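Local coordinates for putative capsular polysaccharide biosynthesis protein (PDB 6EWJ), which probably acts as a pyridoxal-phosphate-dependent sugar aminotransferase in the teichoic acid biosynthesis of Streptococcus pneumoniae, at residues Q54-V59 and W217-V222; E69-V74 and K230-L235; D143-F148 and T184-P189; K166-I171 and A194-F199. All coordinates share one frame; numbering follows the deposited sequence.

Interaction 1: Q54-V59 and W217-V222; sequences QTPKTV and WKANPV
The indole of W217 is the one flat group that carries this contact. Over one of its faces sits the backbone oxygen K57 O, 4.2 Å above the plane and displaced toward the rim. At the ring edge, V59 CG2 lies near the plane and touches W217 CZ3 at 4.1 Å. P56 approaches obliquely, its CG 4.1 Å from W217 NE1. The closest approach between two side chains is K57 CB to W217 CZ2, 3.6 Å, the two running alongside each other in the same direction. W217 reaches these partners because its CG stands between the backbone N and carbonyl carbon (chi1 56°). The indole N-H is taken by D225, while the bent chain of K57 carries its ammonium off to E226 and onto the ring of Y229.

Further back along 54-59, the apolar atoms pack on main chain. T55 CG2 sits 3.2 Å from W217 O, and P56 CD is 3.5 Å from the same oxygen. P56 CD also rests against A219 CB at 4.3 Å, where 217-222 leaves its strand. Within the two segments the contact is therefore van der Waals packing; the strands themselves are joined next to it, V59 being hydrogen-bonded through its backbone to A215. Strand 58-61, outermost within this chain and antiparallel to 213-217, belongs to the mixed seven-stranded sheet characteristic of fold-type I PLP enzymes.

Interaction 2: E69-V74 and K230-L235; sequences ELILRV and KEFQIL
V74 and F232 meet at about a right angle, and the other side chains group round that pair. V74 CG2 stands over the centre of the F232 ring, 3.8 Å from the centroid and only 7° off the ring normal, a clean CH-pi contact. Its position beside the backbone N, anti to the carbonyl carbon, sets the methyl over the face. Round the same ring, L70 CB lies 3.8 Å from F232 CD1. I71 crosses obliquely, bringing CG1 to 3.8 Å from F232 CZ, although its first side-chain bond sets off away from the other helix.

L70 and L235 slide past each other in opposite directions, with L70 CD2 3.9 Å from L235 CB. L235 CD1 then reaches V74 CG2 at 3.7 Å and also touches R73 CB. The rest of R73 turns away from this contact. Its NE and NH2 grip one oxygen of E69 side-on, a salt bridge one turn back along its own helix with R73 NH2 2.8 Å from E69 OE2. E231, beside V74 CG1, spends its carboxylate on K163 and W164.

The short helical segments cross at 115°, their axes 10.2 Å apart. Helix 64-74 begins at A64 and T65, which bind pyridoxal phosphate in the holo enzyme; none is bound to this chain. This is apolar helix-on-helix packing in the large domain of a fold-type I enzyme, farther along from those cofactor-binding residues.

Interaction 3: D143-F148 and T184-P189; sequences DYDRLF and TYKGQP. Unlike the reference sequence in segment 184-189: T184 (reference Ile).
Y185 comes first among the residues of 184-189 that reach the helix. Its CG is anti to the backbone N (chi1 173°), which sends the ring out toward the first turn of helix 144-153. The phenol oxygen Y185 OH accepts from D145 N at 3.0 Å, nearly straight at 171°; Y144 N is close as well, but at a poor angle for bonding. Y144 CB packs against the ring at Y185 CE2, 3.7 Å away. D145 OD1 lies in the ring plane at its edge, the carboxylate turned 79° to the ring.

K186 follows, its CG lying over one face of the Y185 ring. The chain runs extended until a bend at its last torsion and meets D145 tip to tip: K186 NZ is 2.8 Å from D145 OD2, a salt bridge made on the syn lone pair. G187, with positive phi, continues the type I' turn from Y185 to Q188. Q188 closes it, its backbone N bonding to Y185 O at 3.0 Å and its own NE2 bonding to the same oxygen at 3.1 Å. This hairpin, in a small antiparallel sheet with strand 314-315, is thus tied to the start of helix 144-153.

D145 is held twice, by its backbone N-H and by its carboxylate. In the helix's first turn its negative charge is probably favoured by the N-terminus, and the ammonium of K186 would stabilise it further.

Interaction 4: K166-I171 and A194-F199; sequences KAFNRI and ADFTSF
R170 CG sits between the backbone N and the carbonyl carbon (chi1 53°), and the chain then runs extended to NE, carrying the guanidinium out to D195. D195 CG, beside its own backbone N and anti to the carbonyl carbon, points the carboxylate back to meet it tip to tip. The grip is end-on and bidentate: R170 NH1 lies 2.7 Å from D195 OD2, with an almost straight N-H at 172°, and R170 NH2 lies 2.9 Å from D195 OD1. Both oxygens use their syn lone pairs, and the guanidinium and carboxylate planes are 28° apart. R170 NH1 also donates to I171 O at 2.9 Å, within the carbonyl plane, which helps fix the rotation of the guanidinium.

F168, the last residue of helix 163-168, lies over one face of the guanidinium and meets D195 with its tip. Its CD2 lies 3.9 Å above that face, offset toward the rim, while F168 CE2 is 3.5 Å from D195 OD1. The same ring meets F196 obliquely, F168 CE1 lying 3.9 Å from F196 CE1.

D195 OD2 takes a further bond from the backbone N of I173, so the buried carboxylate is well satisfied. With these donors around it and the rings of F168 and F148 against it, D195 is probably held ionised, its charge neutralised by R170 where the chain enters strand 196-200.

Interactions 1, 2 and 4 lie on the same side of the chain's centre, with centres 10 to 14 Å apart. Strands 58-61 and 196-200, from interactions 1 and 4, flank 213-217 in the mixed sheet, and K218 N probably bonds to D195 O. Interaction 2 packs on both, through F232 against V59 and W217 and through I71 against F196. Interaction 3 lies about 25 Å from interaction 2 between centres, but only 14 and 16 Å from interactions 4 and 1, and F148 touches R170 and K218. Along the chain, interactions 3 and 4 alternate, both nested within the loops closed by interactions 1 and 2. The four contacts thus tie distant segments into one compact large domain.

Interaction 1: Q54-V59 and W217-V222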
loop_
_atom_site.group_PDB
_atom_site.type_symbol
_atom_site.label_atom_id
_atom_site.label_comp_id
_atom_site.label_asym_id
_atom_site.label_seq_id
_atom_site.Cartn_x
_atom_site.Cartn_y
_atom_site.Cartn_z
ATOM N N GLN A 54 10.979 15.105 17.144
ATOM C CA GLN A 54 12.030 16.122 16.991
ATOM C C GLN A 54 12.770 15.979 15.653
ATOM O O GLN A 54 14.001 16.028 15.580
ATOM C CB GLN A 54 13.001 16.129 18.187
ATOM C CG GLN A 54 12.266 16.495 19.467
ATOM C CD GLN A 54 13.150 16.571 20.690
ATOM O OE1 GLN A 54 14.335 16.856 20.599
ATOM N NE2 GLN A 54 12.574 16.286 21.846
ATOM N N THR A 55 11.975 15.822 14.598
ATOM C CA THR A 55 12.498 15.779 13.236
ATOM C C THR A 55 11.779 16.821 12.441
ATOM O O THR A 55 10.714 17.263 12.858
ATOM C CB THR A 55 12.278 14.393 12.585
ATOM O OG1 THR A 55 10.917 13.988 12.776
ATOM C CG2 THR A 55 13.216 13.381 13.183
ATOM N N PRO A 56 12.342 17.235 11.304
ATOM C CA PRO A 56 11.719 18.365 10.583
ATOM C C PRO A 56 10.489 18.005 9.811
ATOM O O PRO A 56 9.562 18.808 9.720
ATOM C CB PRO A 56 12.847 18.885 9.661
ATOM C CG PRO A 56 13.787 17.766 9.540
ATOM C CD PRO A 56 13.717 16.997 10.852
ATOM N N LYS A 57 10.455 16.794 9.256
ATOM C CA LYS A 57 9.327 16.395 8.417
ATOM C C LYS A 57 9.057 14.923 8.619
ATOM O O LYS A 57 9.996 14.165 8.847
ATOM C CB LYS A 57 9.645 16.589 6.942
ATOM C CG LYS A 57 9.975 17.982 6.468
ATOM C CD LYS A 57 8.813 18.956 6.548
ATOM C CE LYS A 57 7.734 18.700 5.506
ATOM N NZ LYS A 57 6.860 19.921 5.368
ATOM N N THR A 58 7.776 14.545 8.531
ATOM C CA THR A 58 7.385 13.125 8.584
ATOM C C THR A 58 6.478 12.812 7.378
ATOM O O THR A 58 5.686 13.679 6.948
ATOM C CB THR A 58 6.685 12.832 9.888
ATOM O OG1 THR A 58 7.586 13.159 10.962
ATOM C CG2 THR A 58 6.265 11.389 10.002
ATOM N N VAL A 59 6.639 11.613 6.840
ATOM C CA VAL A 59 5.838 11.119 5.694
ATOM C C VAL A 59 5.021 9.955 6.212
ATOM O O VAL A 59 5.574 8.925 6.608
ATOM C CB VAL A 59 6.718 10.653 4.543
ATOM C CG1 VAL A 59 5.845 10.147 3.378
ATOM C CG2 VAL A 59 7.632 11.758 4.100
ATOM N N TRP A 217 13.414 11.486 9.158
ATOM C CA TRP A 217 14.848 11.597 9.101
ATOM C C TRP A 217 15.303 12.670 10.067
ATOM O O TRP A 217 14.612 13.665 10.274
ATOM C CB TRP A 217 15.355 11.908 7.684
ATOM C CG TRP A 217 14.764 13.139 7.058
ATOM C CD1 TRP A 217 15.276 14.431 7.102
ATOM C CD2 TRP A 217 13.580 13.197 6.282
ATOM N NE1 TRP A 217 14.442 15.291 6.401
ATOM C CE2 TRP A 217 13.399 14.545 5.885
ATOM C CE3 TRP A 217 12.621 12.243 5.907
ATOM C CZ2 TRP A 217 12.315 14.940 5.121
ATOM C CZ3 TRP A 217 11.517 12.657 5.138
ATOM C CH2 TRP A 217 11.385 13.984 4.763
ATOM N N LYS A 218 16.481 12.488 10.634
ATOM C CA LYS A 218 16.981 13.509 11.534
ATOM C C LYS A 218 17.508 14.717 10.737
ATOM O O LYS A 218 17.973 14.588 9.605
ATOM C CB LYS A 218 17.991 12.922 12.520
ATOM C CG LYS A 218 19.405 12.748 12.022
ATOM C CD LYS A 218 20.227 12.136 13.158
ATOM C CE LYS A 218 21.686 11.999 12.784
ATOM N NZ LYS A 218 22.359 11.226 13.858
ATOM N N ALA A 219 17.405 15.895 11.348
ATOM C CA ALA A 219 17.907 17.118 10.737
ATOM C C ALA A 219 19.366 16.909 10.348
ATOM O O ALA A 219 20.158 16.427 11.138
ATOM C CB ALA A 219 17.769 18.302 11.701
ATOM N N ASN A 220 19.700 17.301 9.134
ATOM C CA ASN A 220 21.050 17.203 8.634
ATOM C C ASN A 220 21.233 18.306 7.597
ATOM O O ASN A 220 20.417 18.427 6.676
ATOM C CB ASN A 220 21.285 15.821 8.021
ATOM C CG ASN A 220 22.750 15.554 7.708
ATOM O OD1 ASN A 220 23.454 16.425 7.172
ATOM N ND2 ASN A 220 23.222 14.351 8.041
ATOM N N PRO A 221 22.299 19.108 7.717
ATOM C CA PRO A 221 22.521 20.163 6.727
ATOM C C PRO A 221 22.559 19.713 5.258
ATOM O O PRO A 221 22.213 20.519 4.406
ATOM C CB PRO A 221 23.872 20.760 7.160
ATOM C CG PRO A 221 23.886 20.581 8.633
ATOM C CD PRO A 221 23.258 19.217 8.842
ATOM N N VAL A 222 22.934 18.457 4.968
ATOM C CA VAL A 222 23.013 17.985 3.586
ATOM C C VAL A 222 21.644 17.592 3.034
ATOM O O VAL A 222 21.519 17.313 1.855
ATOM C CB VAL A 222 24.042 16.785 3.348
ATOM C CG1 VAL A 222 25.378 16.894 4.102
ATOM C CG2 VAL A 222 23.441 15.401 3.600
#

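Interaction 2: E69-V74 and K230-L235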
loop_
_atom_site.group_PDB
_atom_site.type_symbol
_atom_site.label_atom_id
_atom_site.label_comp_id
_atom_site.label_asym_id
_atom_site.label_seq_id
_atom_site.Cartn_x
_atom_site.Cartn_y
_atom_site.Cartn_z
ATOM N N GLU A 69 10.850 0.419 2.935
ATOM C CA GLU A 69 11.106 0.316 1.490
ATOM C C GLU A 69 11.371 1.661 0.834
ATOM O O GLU A 69 12.296 1.779 -0.010
ATOM C CB GLU A 69 9.984 -0.452 0.728
ATOM C CG GLU A 69 10.418 -0.859 -0.662
ATOM C CD GLU A 69 9.560 -1.963 -1.315
ATOM O OE1 GLU A 69 8.926 -2.778 -0.602
ATOM O OE2 GLU A 69 9.546 -2.061 -2.564
ATOM N N LEU A 70 10.505 2.649 1.094
ATOM C CA LEU A 70 10.674 3.953 0.424
ATOM C C LEU A 70 11.970 4.632 0.791
ATOM O O LEU A 70 12.593 5.254 -0.056
ATOM C CB LEU A 70 9.486 4.881 0.626
ATOM C CG LEU A 70 8.199 4.475 -0.137
ATOM C CD1 LEU A 70 7.239 5.650 -0.125
ATOM C CD2 LEU A 70 8.436 3.987 -1.561
ATOM N N ILE A 71 12.388 4.495 2.041
ATOM C CA ILE A 71 13.696 5.011 2.451
ATOM C C ILE A 71 14.801 4.415 1.551
ATOM O O ILE A 71 15.634 5.134 0.994
ATOM C CB ILE A 71 13.973 4.721 3.950
ATOM C CG1 ILE A 71 13.005 5.539 4.820
ATOM C CG2 ILE A 71 15.425 5.040 4.295
ATOM C CD1 ILE A 71 12.958 5.139 6.277
ATOM N N LEU A 72 14.767 3.082 1.412
ATOM C CA LEU A 72 15.699 2.430 0.535
ATOM C C LEU A 72 15.595 2.914 -0.883
ATOM O O LEU A 72 16.614 3.095 -1.541
ATOM C CB LEU A 72 15.538 0.909 0.591
ATOM C CG LEU A 72 15.797 0.220 1.919
ATOM C CD1 LEU A 72 15.696 -1.288 1.690
ATOM C CD2 LEU A 72 17.140 0.596 2.511
ATOM N N ARG A 73 14.368 3.111 -1.388
ATOM C CA ARG A 73 14.220 3.594 -2.761
ATOM C C ARG A 73 14.664 5.059 -2.931
ATOM O O ARG A 73 15.224 5.420 -3.964
ATOM C CB ARG A 73 12.805 3.380 -3.294
ATOM C CG ARG A 73 12.442 1.918 -3.410
ATOM C CD ARG A 73 11.061 1.711 -3.989
ATOM N NE ARG A 73 10.783 0.287 -4.114
ATOM C CZ ARG A 73 11.239 -0.531 -5.051
ATOM N NH1 ARG A 73 11.995 -0.119 -6.066
ATOM N NH2 ARG A 73 10.903 -1.819 -4.991
ATOM N N VAL A 74 14.490 5.878 -1.897
ATOM C CA VAL A 74 14.952 7.293 -1.943
ATOM C C VAL A 74 16.503 7.294 -1.976
ATOM O O VAL A 74 17.133 7.985 -2.791
ATOM C CB VAL A 74 14.407 8.094 -0.763
ATOM C CG1 VAL A 74 15.187 9.387 -0.555
ATOM C CG2 VAL A 74 12.906 8.351 -0.950
ATOM N N LYS A 230 9.137 15.898 -0.519
ATOM C CA LYS A 230 8.523 15.781 -1.863
ATOM C C LYS A 230 8.894 14.457 -2.623
ATOM O O LYS A 230 8.027 13.834 -3.268
ATOM C CB LYS A 230 8.862 17.022 -2.688
ATOM C CG LYS A 230 8.192 17.082 -4.036
ATOM C CD LYS A 230 8.349 18.452 -4.732
ATOM C CE LYS A 230 7.931 18.264 -6.241
ATOM N NZ LYS A 230 6.484 17.919 -6.420
ATOM N N GLU A 231 10.123 13.979 -2.467
ATOM C CA GLU A 231 10.556 12.704 -3.091
ATOM C C GLU A 231 9.815 11.482 -2.537
ATOM O O GLU A 231 9.451 10.563 -3.288
ATOM C CB GLU A 231 12.080 12.488 -2.959
ATOM C CG GLU A 231 12.866 13.273 -4.016
ATOM C CD GLU A 231 14.392 13.189 -3.904
ATOM O OE1 GLU A 231 14.920 12.133 -3.550
ATOM O OE2 GLU A 231 15.060 14.226 -4.178
ATOM N N PHE A 232 9.579 11.455 -1.235
ATOM C CA PHE A 232 8.764 10.367 -0.631
ATOM C C PHE A 232 7.328 10.408 -1.125
ATOM O O PHE A 232 6.724 9.358 -1.453
ATOM C CB PHE A 232 8.744 10.439 0.880
ATOM C CG PHE A 232 9.928 9.819 1.540
ATOM C CD1 PHE A 232 9.930 8.496 1.870
ATOM C CD2 PHE A 232 11.038 10.573 1.851
ATOM C CE1 PHE A 232 11.043 7.926 2.489
ATOM C CE2 PHE A 232 12.135 10.013 2.488
ATOM C CZ PHE A 232 12.145 8.689 2.797
ATOM N N GLN A 233 6.767 11.632 -1.160
ATOM C CA GLN A 233 5.393 11.836 -1.601
ATOM C C GLN A 233 5.170 11.273 -2.974
ATOM O O GLN A 233 4.195 10.537 -3.187
ATOM C CB GLN A 233 4.989 13.328 -1.572
ATOM C CG GLN A 233 4.672 13.844 -0.190
ATOM C CD GLN A 233 3.587 13.101 0.575
ATOM O OE1 GLN A 233 3.689 12.960 1.798
ATOM N NE2 GLN A 233 2.565 12.617 -0.110
ATOM N N ILE A 234 6.099 11.592 -3.872
ATOM C CA ILE A 234 6.074 11.192 -5.263
ATOM C C ILE A 234 6.152 9.662 -5.416
ATOM O O ILE A 234 5.394 9.042 -6.165
ATOM C CB ILE A 234 7.203 11.907 -6.017
ATOM C CG1 ILE A 234 6.831 13.378 -6.266
ATOM C CG2 ILE A 234 7.493 11.296 -7.395
ATOM C CD1 ILE A 234 5.971 14.062 -5.209
ATOM N N LEU A 235 7.029 9.032 -4.616
ATOM C CA LEU A 235 7.131 7.572 -4.663
ATOM C C LEU A 235 5.914 6.866 -4.095
ATOM O O LEU A 235 5.614 5.736 -4.512
ATOM C CB LEU A 235 8.396 7.061 -3.932
ATOM C CG LEU A 235 9.728 7.509 -4.505
ATOM C CD1 LEU A 235 10.894 6.920 -3.740
ATOM C CD2 LEU A 235 9.884 7.220 -5.995
#

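Interaction 3: D143-F148 and T184-P189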
loop_
_atom_site.group_PDB
_atom_site.type_symbol
_atom_site.label_atom_id
_atom_site.label_comp_id
_atom_site.label_asym_id
_atom_site.label_seq_id
_atom_site.Cartn_x
_atom_site.Cartn_y
_atom_site.Cartn_z
ATOM N N ASP A 143 22.542 0.928 20.495
ATOM C CA ASP A 143 23.733 1.705 20.918
ATOM C C ASP A 143 24.175 2.569 19.737
ATOM O O ASP A 143 25.077 2.201 18.973
ATOM C CB ASP A 143 24.809 0.656 21.319
ATOM C CG ASP A 143 26.053 1.229 21.915
ATOM O OD1 ASP A 143 26.184 2.451 22.094
ATOM O OD2 ASP A 143 26.967 0.386 22.143
ATOM N N TYR A 144 23.493 3.702 19.548
ATOM C CA TYR A 144 23.772 4.562 18.384
ATOM C C TYR A 144 25.164 5.188 18.412
ATOM O O TYR A 144 25.768 5.332 17.361
ATOM C CB TYR A 144 22.641 5.555 18.102
ATOM C CG TYR A 144 21.567 4.902 17.282
ATOM C CD1 TYR A 144 20.533 4.202 17.889
ATOM C CD2 TYR A 144 21.639 4.907 15.879
ATOM C CE1 TYR A 144 19.550 3.577 17.128
ATOM C CE2 TYR A 144 20.677 4.270 15.109
ATOM C CZ TYR A 144 19.638 3.614 15.739
ATOM O OH TYR A 144 18.693 2.961 14.997
ATOM N N ASP A 145 25.710 5.508 19.585
ATOM C CA ASP A 145 27.071 5.986 19.626
ATOM C C ASP A 145 28.026 4.988 18.982
ATOM O O ASP A 145 28.888 5.389 18.219
ATOM C CB ASP A 145 27.541 6.310 21.055
ATOM C CG ASP A 145 26.850 7.564 21.631
ATOM O OD1 ASP A 145 26.130 8.267 20.909
ATOM O OD2 ASP A 145 27.051 7.813 22.841
ATOM N N ARG A 146 27.868 3.713 19.294
ATOM C CA ARG A 146 28.712 2.685 18.691
ATOM C C ARG A 146 28.430 2.518 17.190
ATOM O O ARG A 146 29.345 2.501 16.372
ATOM C CB ARG A 146 28.518 1.355 19.393
ATOM C CG ARG A 146 29.408 0.238 18.874
ATOM C CD ARG A 146 30.906 0.560 19.016
ATOM N NE ARG A 146 31.721 -0.399 18.269
ATOM C CZ ARG A 146 32.029 -1.631 18.663
ATOM N NH1 ARG A 146 31.594 -2.119 19.816
ATOM N NH2 ARG A 146 32.774 -2.396 17.865
ATOM N N LEU A 147 27.163 2.442 16.830
ATOM C CA LEU A 147 26.794 2.354 15.382
ATOM C C LEU A 147 27.407 3.474 14.530
ATOM O O LEU A 147 28.012 3.200 13.509
ATOM C CB LEU A 147 25.279 2.353 15.222
ATOM C CG LEU A 147 24.638 1.016 15.528
ATOM C CD1 LEU A 147 23.149 1.129 15.886
ATOM C CD2 LEU A 147 24.828 0.123 14.280
ATOM N N PHE A 148 27.279 4.734 14.982
ATOM C CA PHE A 148 27.874 5.868 14.232
ATOM C C PHE A 148 29.417 5.826 14.194
ATOM O O PHE A 148 30.021 6.233 13.205
ATOM C CB PHE A 148 27.356 7.232 14.743
ATOM C CG PHE A 148 25.998 7.601 14.184
ATOM C CD1 PHE A 148 25.866 7.979 12.850
ATOM C CD2 PHE A 148 24.850 7.552 14.973
ATOM C CE1 PHE A 148 24.615 8.285 12.309
ATOM C CE2 PHE A 148 23.610 7.907 14.451
ATOM C CZ PHE A 148 23.486 8.244 13.104
ATOM N N THR A 184 13.276 6.756 23.898
ATOM C CA THR A 184 14.414 7.689 23.893
ATOM C C THR A 184 15.768 6.995 24.148
ATOM O O THR A 184 15.842 5.943 24.753
ATOM C CB THR A 184 14.270 8.788 24.951
ATOM O OG1 THR A 184 14.285 8.154 26.214
ATOM C CG2 THR A 184 12.977 9.586 24.757
ATOM N N TYR A 185 16.810 7.612 23.596
ATOM C CA TYR A 185 18.209 7.217 23.707
ATOM C C TYR A 185 18.967 8.478 24.055
ATOM O O TYR A 185 19.019 9.419 23.263
ATOM C CB TYR A 185 18.713 6.697 22.372
ATOM C CG TYR A 185 20.171 6.414 22.299
ATOM C CD1 TYR A 185 20.667 5.289 22.864
ATOM C CD2 TYR A 185 21.036 7.231 21.591
ATOM C CE1 TYR A 185 22.030 5.018 22.852
ATOM C CE2 TYR A 185 22.400 6.978 21.548
ATOM C CZ TYR A 185 22.891 5.859 22.200
ATOM O OH TYR A 185 24.211 5.533 22.149
ATOM N N LYS A 186 19.560 8.493 25.251
ATOM C CA LYS A 186 20.269 9.644 25.787
ATOM C C LYS A 186 19.366 10.860 25.755
ATOM O O LYS A 186 19.789 11.941 25.381
ATOM C CB LYS A 186 21.586 9.856 25.046
ATOM C CG LYS A 186 22.540 8.674 25.290
ATOM C CD LYS A 186 23.893 8.834 24.634
ATOM C CE LYS A 186 24.807 7.697 25.058
ATOM N NZ LYS A 186 26.109 8.210 25.473
ATOM N N GLY A 187 18.097 10.652 26.127
ATOM C CA GLY A 187 17.119 11.721 26.151
ATOM C C GLY A 187 16.532 12.157 24.818
ATOM O O GLY A 187 15.672 13.063 24.825
ATOM N N GLN A 188 16.975 11.578 23.696
ATOM C CA GLN A 188 16.491 12.024 22.385
ATOM C C GLN A 188 15.476 11.021 21.839
ATOM O O GLN A 188 15.700 9.814 21.956
ATOM C CB GLN A 188 17.615 12.150 21.380
ATOM C CG GLN A 188 18.897 12.854 21.785
ATOM C CD GLN A 188 20.066 12.366 20.925
ATOM O OE1 GLN A 188 20.475 13.047 20.000
ATOM N NE2 GLN A 188 20.599 11.151 21.226
ATOM N N PRO A 189 14.400 11.499 21.201
ATOM C CA PRO A 189 13.338 10.587 20.719
ATOM C C PRO A 189 13.769 9.798 19.541
ATOM O O PRO A 189 14.470 10.303 18.663
ATOM C CB PRO A 189 12.181 11.536 20.345
ATOM C CG PRO A 189 12.731 12.906 20.395
ATOM C CD PRO A 189 13.982 12.909 21.179
#

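Interaction 4: K166-I171 and A194-F199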
loop_
_atom_site.group_PDB
_atom_site.type_symbol
_atom_site.label_atom_id
_atom_site.label_comp_id
_atom_site.label_asym_id
_atom_site.label_seq_id
_atom_site.Cartn_x
_atom_site.Cartn_y
_atom_site.Cartn_z
ATOM N N LYS A 166 25.847 10.127 -2.089
ATOM C CA LYS A 166 26.934 11.117 -2.157
ATOM C C LYS A 166 26.837 12.148 -1.061
ATOM O O LYS A 166 27.858 12.573 -0.556
ATOM C CB LYS A 166 27.091 11.775 -3.529
ATOM C CG LYS A 166 28.506 12.226 -3.836
ATOM C CD LYS A 166 28.799 12.567 -5.310
ATOM C CE LYS A 166 28.086 11.746 -6.401
ATOM N NZ LYS A 166 26.786 12.341 -6.825
ATOM N N ALA A 167 25.615 12.549 -0.708
ATOM C CA ALA A 167 25.387 13.599 0.306
ATOM C C ALA A 167 25.970 13.173 1.674
ATOM O O ALA A 167 26.696 13.908 2.343
ATOM C CB ALA A 167 23.883 13.904 0.397
ATOM N N PHE A 168 25.553 11.998 2.108
ATOM C CA PHE A 168 26.094 11.361 3.309
ATOM C C PHE A 168 27.582 11.048 3.230
ATOM O O PHE A 168 28.362 11.366 4.127
ATOM C CB PHE A 168 25.205 10.128 3.614
ATOM C CG PHE A 168 23.918 10.480 4.283
ATOM C CD1 PHE A 168 22.767 10.707 3.536
ATOM C CD2 PHE A 168 23.856 10.651 5.659
ATOM C CE1 PHE A 168 21.588 11.045 4.162
ATOM C CE2 PHE A 168 22.677 10.985 6.289
ATOM C CZ PHE A 168 21.537 11.179 5.532
ATOM N N ASN A 169 27.954 10.444 2.128
ATOM C CA ASN A 169 29.255 9.893 1.895
ATOM C C ASN A 169 29.793 8.811 2.857
ATOM O O ASN A 169 31.001 8.631 3.017
ATOM C CB ASN A 169 30.328 10.943 1.565
ATOM C CG ASN A 169 31.185 10.500 0.383
ATOM O OD1 ASN A 169 32.345 10.102 0.532
ATOM N ND2 ASN A 169 30.565 10.471 -0.800
ATOM N N ARG A 170 28.853 8.074 3.424
ATOM C CA ARG A 170 29.117 6.967 4.304
ATOM C C ARG A 170 27.894 6.036 4.285
ATOM O O ARG A 170 26.868 6.346 3.650
ATOM C CB ARG A 170 29.386 7.491 5.722
ATOM C CG ARG A 170 28.314 8.427 6.304
ATOM C CD ARG A 170 28.387 8.442 7.839
ATOM N NE ARG A 170 27.446 9.390 8.457
ATOM C CZ ARG A 170 26.164 9.143 8.721
ATOM N NH1 ARG A 170 25.604 7.983 8.391
ATOM N NH2 ARG A 170 25.417 10.072 9.304
ATOM N N ILE A 171 27.994 4.928 5.004
ATOM C CA ILE A 171 26.853 4.040 5.244
ATOM C C ILE A 171 25.759 4.831 5.950
ATOM O O ILE A 171 26.030 5.545 6.906
ATOM C CB ILE A 171 27.258 2.803 6.086
ATOM C CG1 ILE A 171 28.178 1.886 5.274
ATOM C CG2 ILE A 171 26.030 1.988 6.493
ATOM C CD1 ILE A 171 28.973 0.888 6.082
ATOM N N ALA A 194 18.799 8.007 14.308
ATOM C CA ALA A 194 19.284 7.453 13.071
ATOM C C ALA A 194 19.181 8.491 11.975
ATOM O O ALA A 194 18.512 9.511 12.125
ATOM C CB ALA A 194 18.476 6.227 12.712
ATOM N N ASP A 195 19.865 8.218 10.876
ATOM C CA ASP A 195 19.743 9.044 9.669
ATOM C C ASP A 195 18.305 9.082 9.136
ATOM O O ASP A 195 17.736 10.140 8.852
ATOM C CB ASP A 195 20.724 8.562 8.610
ATOM C CG ASP A 195 22.153 8.700 9.041
ATOM O OD1 ASP A 195 22.541 9.774 9.577
ATOM O OD2 ASP A 195 22.937 7.741 8.830
ATOM N N PHE A 196 17.703 7.923 9.033
ATOM C CA PHE A 196 16.277 7.789 8.704
ATOM C C PHE A 196 15.662 6.814 9.695
ATOM O O PHE A 196 16.373 5.920 10.224
ATOM C CB PHE A 196 16.064 7.246 7.265
ATOM C CG PHE A 196 16.535 8.148 6.177
ATOM C CD1 PHE A 196 17.878 8.192 5.826
ATOM C CD2 PHE A 196 15.641 8.909 5.456
ATOM C CE1 PHE A 196 18.318 9.020 4.815
ATOM C CE2 PHE A 196 16.059 9.730 4.423
ATOM C CZ PHE A 196 17.404 9.797 4.103
ATOM N N THR A 197 14.357 6.957 9.927
ATOM C CA THR A 197 13.619 6.061 10.813
ATOM C C THR A 197 12.263 5.679 10.199
ATOM O O THR A 197 11.536 6.555 9.695
ATOM C CB THR A 197 13.423 6.690 12.212
ATOM O OG1 THR A 197 14.701 7.086 12.744
ATOM C CG2 THR A 197 12.756 5.726 13.179
ATOM N N SER A 198 11.906 4.397 10.288
ATOM C CA SER A 198 10.515 3.948 10.062
ATOM C C SER A 198 9.798 3.575 11.345
ATOM O O SER A 198 10.333 2.890 12.190
ATOM C CB SER A 198 10.422 2.708 9.109
ATOM O OG SER A 198 11.340 1.735 9.526
ATOM N N PHE A 199 8.550 3.964 11.415
ATOM C CA PHE A 199 7.641 3.632 12.486
ATOM C C PHE A 199 6.446 2.857 11.978
ATOM O O PHE A 199 6.056 2.974 10.790
ATOM C CB PHE A 199 7.113 4.927 13.121
ATOM C CG PHE A 199 8.153 5.722 13.874
ATOM C CD1 PHE A 199 8.548 5.341 15.138
ATOM C CD2 PHE A 199 8.703 6.898 13.325
ATOM C CE1 PHE A 199 9.524 6.061 15.850
ATOM C CE2 PHE A 199 9.660 7.634 14.026
ATOM C CZ PHE A 199 10.045 7.221 15.287
#